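Local coordinates for BH2621 protein (Bacillus halodurans, PDB 2QML) that probably acts as a GNAT-family N-acyltransferase, perhaps transferring fatty acyl groups to a lysine amine in siderophore synthesis, at residues D67-L72 and E86-K91; E103-I108 and T140-A145. All blocks are in the same frame, centred on the assembly; numbering follows the deposited sequence. Where two conformers were deposited one is given.

Contact 1 and contact 2 lie in one mixed sheet, with centres about 10 Å apart. Both are mainly buried. Contact 1 pairs the antiparallel arms of a beta hairpin; contact 2 pairs the parallel strands of a beta-alpha-beta unit. They meet because strands 80-89 and 106-112 are neighbours. Tyr88 and Gly107 pair there through their backbones, and a salt bridge from Lys91 to Glu103 joins the segments just beyond the strand ends. The chemistry differs. At the strand start in contact 1 a histidine is held by carboxylates. In contact 2 a threonine hydroxyl is gripped between a backbone carbonyl and a glutamine amide. Lys134 bonds to residues of both contacts.

Contact 1: residues D67-L72 and E86-K91; sequences DDHQTL and ESYWVK
Tyr88 holds CG between its backbone N and carbonyl carbon (chi1 64°), and its ring leads away from segment 67-72. CB is therefore the side-chain atom of Tyr88 nearest His69. His69 has an unusual chi1 of 98°, far from a staggered position, and its ring lies alongside Tyr88. Its CD2 sits 3.8 Å from Tyr88 CB. The same CD2 meets Trp89 O edge-on, in the ring plane, at 3.4 Å.

Asp67 fixes the His69 ring from its own segment. Asp67 OD1 accepts from His69 ND1 at 2.8 Å, on the syn side of the carboxylate, and from the backbone N of His69 at 2.9 Å. The second bond makes an Asx turn, within a type I turn from Asp67 to Gln70. His69 NE2 bonds to Asp93, so a carboxylate stands at each ring nitrogen and fixes the rotation of the ring.

The backbones then join as an antiparallel hairpin. Trp89 N donates to His69 O at 3.1 Å. Thr71 and Ser87 form a hydrogen-bonded pair, with Thr71 N to Ser87 O at 2.8 Å and Ser87 N to Thr71 O at 2.9 Å. Gln70-Tyr88 and Leu72-Glu86 are non-hydrogen-bonded pairs. On their face Leu72 CD1 packs beside Glu86 CG at 4.1 Å. Gln70 also runs beside Glu86, but it was modelled in two conformers.

Glu86 OE2 bonds to Tyr84 OH. Thr71 and Ser87 share the opposite face, where Thr71 OG1 bonds to Leu8 N and Ser87 OG to Lys134 of helix 123-135. Phe64 of helix 54-65 packs on Gln70, Leu72 and Glu86. Strand 80-89 continues the sheet to strand 106-112, where Tyr88 stacks on His109.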
loop_
_atom_site.group_PDB
_atom_site.type_symbol
_atom_site.label_atom_id
_atom_site.label_comp_id
_atom_site.label_asym_id
_atom_site.label_seq_id
_atom_site.Cartn_x
_atom_site.Cartn_y
_atom_site.Cartn_z
ATOM N N ASP A 67 11.693 11.763 -3.565
ATOM C CA ASP A 67 10.551 11.986 -4.488
ATOM C C ASP A 67 9.420 12.601 -3.693
ATOM O O ASP A 67 8.936 12.017 -2.725
ATOM C CB ASP A 67 10.124 10.682 -5.143
ATOM C CG ASP A 67 8.895 10.788 -6.069
ATOM O OD1 ASP A 67 8.041 11.664 -5.913
ATOM O OD2 ASP A 67 8.766 9.901 -6.953
ATOM N N ASP A 68 8.965 13.760 -4.151
ATOM C CA ASP A 68 7.999 14.540 -3.384
ATOM C C ASP A 68 6.534 14.162 -3.550
ATOM O O ASP A 68 5.719 14.615 -2.775
ATOM C CB ASP A 68 8.218 16.044 -3.712
ATOM C CG ASP A 68 9.460 16.632 -2.999
ATOM O OD1 ASP A 68 9.794 16.175 -1.869
ATOM O OD2 ASP A 68 10.074 17.573 -3.559
ATOM N N HIS A 69 6.193 13.350 -4.543
ATOM C CA HIS A 69 4.804 12.943 -4.717
ATOM C C HIS A 69 4.451 11.702 -3.914
ATOM O O HIS A 69 3.303 11.279 -3.979
ATOM C CB HIS A 69 4.453 12.748 -6.233
ATOM C CG HIS A 69 4.486 11.327 -6.764
ATOM N ND1 HIS A 69 5.654 10.637 -7.012
ATOM C CD2 HIS A 69 3.484 10.528 -7.225
ATOM C CE1 HIS A 69 5.366 9.450 -7.534
ATOM N NE2 HIS A 69 4.057 9.358 -7.679
ATOM N N GLN A 70 5.414 11.117 -3.179
ATOM C CA GLN A 70 5.145 9.907 -2.428
ATOM C C GLN A 70 5.836 9.833 -1.055
ATOM O O GLN A 70 6.792 10.544 -0.780
ATOM C CB GLN A 70 5.509 8.670 -3.260
ATOM C CG GLN A 70 7.005 8.490 -3.577
ATOM C CD GLN A 70 7.251 7.242 -4.378
ATOM O OE1 GLN A 70 6.595 6.221 -4.167
ATOM N NE2 GLN A 70 8.185 7.311 -5.318
ATOM N N THR A 71 5.269 8.963 -0.211
ATOM C CA THR A 71 5.761 8.648 1.122
ATOM C C THR A 71 5.989 7.152 1.174
ATOM O O THR A 71 5.103 6.387 0.787
ATOM C CB THR A 71 4.742 9.017 2.228
ATOM O OG1 THR A 71 4.417 10.389 2.069
ATOM C CG2 THR A 71 5.302 8.781 3.635
ATOM N N LEU A 72 7.195 6.740 1.571
ATOM C CA LEU A 72 7.546 5.330 1.779
ATOM C C LEU A 72 7.450 5.012 3.241
ATOM O O LEU A 72 8.067 5.728 4.076
ATOM C CB LEU A 72 8.962 5.023 1.316
ATOM C CG LEU A 72 9.137 4.792 -0.191
ATOM C CD1 LEU A 72 8.552 5.917 -1.067
ATOM C CD2 LEU A 72 10.627 4.590 -0.489
ATOM N N GLU A 86 4.040 2.360 -0.376
ATOM C CA GLU A 86 4.260 3.608 -1.088
ATOM C C GLU A 86 2.873 4.259 -1.191
ATOM O O GLU A 86 1.984 3.784 -1.848
ATOM C CB GLU A 86 4.911 3.389 -2.444
ATOM C CG GLU A 86 6.279 2.794 -2.358
ATOM C CD GLU A 86 6.883 2.428 -3.710
ATOM O OE1 GLU A 86 6.187 2.550 -4.755
ATOM O OE2 GLU A 86 8.074 2.002 -3.720
ATOM N N SER A 87 2.730 5.373 -0.527
ATOM C CA SER A 87 1.542 6.242 -0.558
ATOM C C SER A 87 1.827 7.430 -1.507
ATOM O O SER A 87 2.812 8.158 -1.341
ATOM C CB SER A 87 1.229 6.703 0.850
ATOM O OG SER A 87 0.208 7.648 0.853
ATOM N N TYR A 88 0.962 7.685 -2.501
ATOM C CA TYR A 88 1.253 8.718 -3.484
ATOM C C TYR A 88 0.031 9.506 -3.943
ATOM O O TYR A 88 -1.095 9.092 -3.713
ATOM C CB TYR A 88 1.980 8.084 -4.691
ATOM C CG TYR A 88 1.146 7.057 -5.455
ATOM C CD1 TYR A 88 0.360 7.455 -6.511
ATOM C CD2 TYR A 88 1.187 5.687 -5.140
ATOM C CE1 TYR A 88 -0.429 6.527 -7.208
ATOM C CE2 TYR A 88 0.392 4.763 -5.854
ATOM C CZ TYR A 88 -0.374 5.210 -6.882
ATOM O OH TYR A 88 -1.170 4.332 -7.628
ATOM N N TRP A 89 0.311 10.686 -4.520
ATOM C CA TRP A 89 -0.681 11.521 -5.170
ATOM C C TRP A 89 -0.828 11.072 -6.603
ATOM O O TRP A 89 0.155 10.963 -7.361
ATOM C CB TRP A 89 -0.277 12.994 -5.168
ATOM C CG TRP A 89 -0.189 13.592 -3.795
ATOM C CD1 TRP A 89 0.966 13.920 -3.111
ATOM C CD2 TRP A 89 -1.274 13.930 -2.913
ATOM N NE1 TRP A 89 0.656 14.467 -1.898
ATOM C CE2 TRP A 89 -0.707 14.483 -1.746
ATOM C CE3 TRP A 89 -2.668 13.864 -3.012
ATOM C CZ2 TRP A 89 -1.483 14.913 -0.684
ATOM C CZ3 TRP A 89 -3.432 14.306 -1.970
ATOM C CH2 TRP A 89 -2.839 14.841 -0.815
ATOM N N VAL A 90 -2.072 10.798 -6.996
ATOM C CA VAL A 90 -2.336 10.344 -8.358
ATOM C C VAL A 90 -1.839 11.380 -9.369
ATOM O O VAL A 90 -1.223 10.999 -10.376
ATOM C CB VAL A 90 -3.826 10.054 -8.601
ATOM C CG1 VAL A 90 -4.134 9.916 -10.134
ATOM C CG2 VAL A 90 -4.258 8.793 -7.852
ATOM N N LYS A 91 -2.060 12.679 -9.098
ATOM C CA LYS A 91 -1.758 13.731 -10.055
ATOM C C LYS A 91 -0.327 13.678 -10.575
ATOM O O LYS A 91 -0.088 13.990 -11.724
ATOM C CB LYS A 91 -2.056 15.110 -9.440
ATOM C CG LYS A 91 -1.930 16.293 -10.423
ATOM C CD LYS A 91 -2.125 17.613 -9.662
ATOM C CE LYS A 91 -1.973 18.822 -10.587
ATOM N NZ LYS A 91 -2.208 20.061 -9.801
HETATM O O HOH W 1 5.039 5.185 -5.695
#

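Contact 2: residues E103-I108 and T140-A145; sequences EHDQGI and TNTIVA
Gln106 pairs with Ile143 and Gly107 with Val144 in parallel register, but the two short strands cross at 36° and the CA atoms separate from 4.7 Å at Gly107-Val144 to 5.7 Å at Ile108-Ala145. Three backbone bonds hold the ladder. Gln106 N donates to Thr142 O, and Val144 N donates to Gln106 O at 2.8 Å. Ile108 N to Val144 O is 3.2 Å, as long as Gln106 N to Thr142 O, but it is the most bent of the three, 137° at the hydrogen.

Just before strand 142-145, Thr140 joins the two segments. Its OG1 lies anti to the carbonyl carbon, beside its backbone N (chi1 -64°). It donates to His104 O at 2.7 Å, tilted slightly from the carbonyl plane. It also accepts from Gln106 NE2 at 2.9 Å, close to the amide plane. The Gln106 chain is extended beyond CG and crosses the Thr140 side chain at about a right angle. The other amide atom, Gln106 OE1, bonds to Lys134 NZ.

Asp105 lies beside Thr142, pointing the same way. Asp105 OD1 approaches Thr142 CB to 3.6 Å. A water donates to both Asp105 OD1 and Thr142 OG1, and a second links OD1 to Asn141 N. Asp105 OD2 bonds to Tyr99 OH and Glu102 N, and Thr142 OG1 bonds to Glu182 of strand 175-182. Ile108 CG2 touches Ala145 CB at 4.3 Å, and helix 123-135 packs on Ile108 and Ile143.

The divergence of the strands is consistent with the splayed parallel pair of the GNAT fold, where an acyl cofactor usually binds. The buried Thr140 hydroxyl is used as both donor and acceptor. The Lys134 ammonium at Gln106 OE1 would probably polarise the amide and make NE2 a stronger donor to Thr140.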
loop_
_atom_site.group_PDB
_atom_site.type_symbol
_atom_site.label_atom_id
_atom_site.label_comp_id
_atom_site.label_asym_id
_atom_site.label_seq_id
_atom_site.Cartn_x
_atom_site.Cartn_y
_atom_site.Cartn_z
ATOM N N GLU A 103 -8.060 16.043 -8.513
ATOM C CA GLU A 103 -6.851 16.681 -8.003
ATOM C C GLU A 103 -6.201 16.042 -6.780
ATOM O O GLU A 103 -4.987 15.916 -6.716
ATOM C CB GLU A 103 -7.228 18.140 -7.678
ATOM C CG GLU A 103 -6.139 19.045 -7.116
ATOM C CD GLU A 103 -5.210 19.613 -8.170
ATOM O OE1 GLU A 103 -5.392 19.315 -9.381
ATOM O OE2 GLU A 103 -4.304 20.385 -7.765
ATOM N N HIS A 104 -7.019 15.624 -5.826
ATOM C CA HIS A 104 -6.519 15.081 -4.549
ATOM C C HIS A 104 -6.646 13.576 -4.420
ATOM O O HIS A 104 -6.499 13.038 -3.353
ATOM C CB HIS A 104 -7.213 15.767 -3.385
ATOM C CG HIS A 104 -6.926 17.224 -3.337
ATOM N ND1 HIS A 104 -7.761 18.164 -3.906
ATOM C CD2 HIS A 104 -5.852 17.893 -2.872
ATOM C CE1 HIS A 104 -7.235 19.361 -3.742
ATOM N NE2 HIS A 104 -6.074 19.224 -3.121
ATOM N N ASP A 105 -6.880 12.880 -5.525
ATOM C CA ASP A 105 -6.912 11.436 -5.475
ATOM C C ASP A 105 -5.550 10.922 -5.037
ATOM O O ASP A 105 -4.534 11.467 -5.424
ATOM C CB ASP A 105 -7.241 10.833 -6.849
ATOM C CG ASP A 105 -8.688 11.033 -7.297
ATOM O OD1 ASP A 105 -9.529 11.516 -6.527
ATOM O OD2 ASP A 105 -8.966 10.573 -8.433
ATOM N N GLN A 106 -5.545 9.827 -4.291
ATOM C CA GLN A 106 -4.338 9.207 -3.837
ATOM C C GLN A 106 -4.310 7.752 -4.313
ATOM O O GLN A 106 -5.326 7.178 -4.728
ATOM C CB GLN A 106 -4.222 9.260 -2.295
ATOM C CG GLN A 106 -4.167 10.659 -1.689
ATOM C CD GLN A 106 -4.066 10.559 -0.206
ATOM O OE1 GLN A 106 -3.375 9.703 0.284
ATOM N NE2 GLN A 106 -4.725 11.430 0.515
ATOM N N GLY A 107 -3.123 7.179 -4.241
ATOM C CA GLY A 107 -2.885 5.782 -4.540
ATOM C C GLY A 107 -2.037 5.078 -3.521
ATOM O O GLY A 107 -1.458 5.713 -2.634
ATOM N N ILE A 108 -2.008 3.750 -3.617
ATOM C CA ILE A 108 -1.270 2.928 -2.686
ATOM C C ILE A 108 -0.603 1.742 -3.362
ATOM O O ILE A 108 -1.192 1.099 -4.266
ATOM C CB ILE A 108 -2.166 2.446 -1.519
ATOM C CG1 ILE A 108 -1.299 1.854 -0.368
ATOM C CG2 ILE A 108 -3.320 1.515 -2.003
ATOM C CD1 ILE A 108 -0.403 2.905 0.350
ATOM N N THR A 140 -9.244 14.626 -0.233
ATOM C CA THR A 140 -9.161 13.302 -0.875
ATOM C C THR A 140 -10.449 12.510 -0.677
ATOM O O THR A 140 -10.798 12.162 0.446
ATOM C CB THR A 140 -7.992 12.477 -0.346
ATOM O OG1 THR A 140 -6.774 13.141 -0.684
ATOM C CG2 THR A 140 -8.031 11.050 -0.926
ATOM N N ASN A 141 -11.140 12.207 -1.778
ATOM C CA ASN A 141 -12.369 11.401 -1.723
ATOM C C ASN A 141 -12.204 10.011 -2.279
ATOM O O ASN A 141 -13.057 9.157 -2.073
ATOM C CB ASN A 141 -13.456 12.070 -2.538
ATOM C CG ASN A 141 -13.692 13.505 -2.135
ATOM O OD1 ASN A 141 -13.820 13.821 -0.954
ATOM N ND2 ASN A 141 -13.746 14.394 -3.126
ATOM N N THR A 142 -11.096 9.776 -2.971
ATOM C CA THR A 142 -10.879 8.512 -3.665
ATOM C C THR A 142 -9.453 8.072 -3.528
ATOM O O THR A 142 -8.523 8.892 -3.674
ATOM C CB THR A 142 -11.225 8.639 -5.193
ATOM O OG1 THR A 142 -12.539 9.206 -5.322
ATOM C CG2 THR A 142 -11.086 7.238 -5.938
ATOM N N ILE A 143 -9.261 6.785 -3.224
ATOM C CA ILE A 143 -7.949 6.162 -3.239
ATOM C C ILE A 143 -7.992 5.044 -4.295
ATOM O O ILE A 143 -8.941 4.303 -4.358
ATOM C CB ILE A 143 -7.509 5.595 -1.876
ATOM C CG1 ILE A 143 -7.385 6.718 -0.820
ATOM C CG2 ILE A 143 -6.161 4.875 -1.996
ATOM C CD1 ILE A 143 -7.174 6.247 0.604
ATOM N N VAL A 144 -6.954 4.972 -5.123
ATOM C CA VAL A 144 -6.854 3.993 -6.183
ATOM C C VAL A 144 -5.706 3.018 -5.929
ATOM O O VAL A 144 -4.748 3.270 -5.185
ATOM C CB VAL A 144 -6.694 4.645 -7.584
ATOM C CG1 VAL A 144 -7.816 5.659 -7.853
ATOM C CG2 VAL A 144 -5.268 5.250 -7.775
ATOM N N ALA A 145 -5.839 1.871 -6.567
ATOM C CA ALA A 145 -4.847 0.793 -6.546
ATOM C C ALA A 145 -4.870 0.172 -7.959
ATOM O O ALA A 145 -5.906 0.215 -8.668
ATOM C CB ALA A 145 -5.188 -0.213 -5.521
HETATM O O HOH W 2 -10.018 12.892 -4.234
HETATM O O HOH W 3 -12.179 11.411 -6.716
#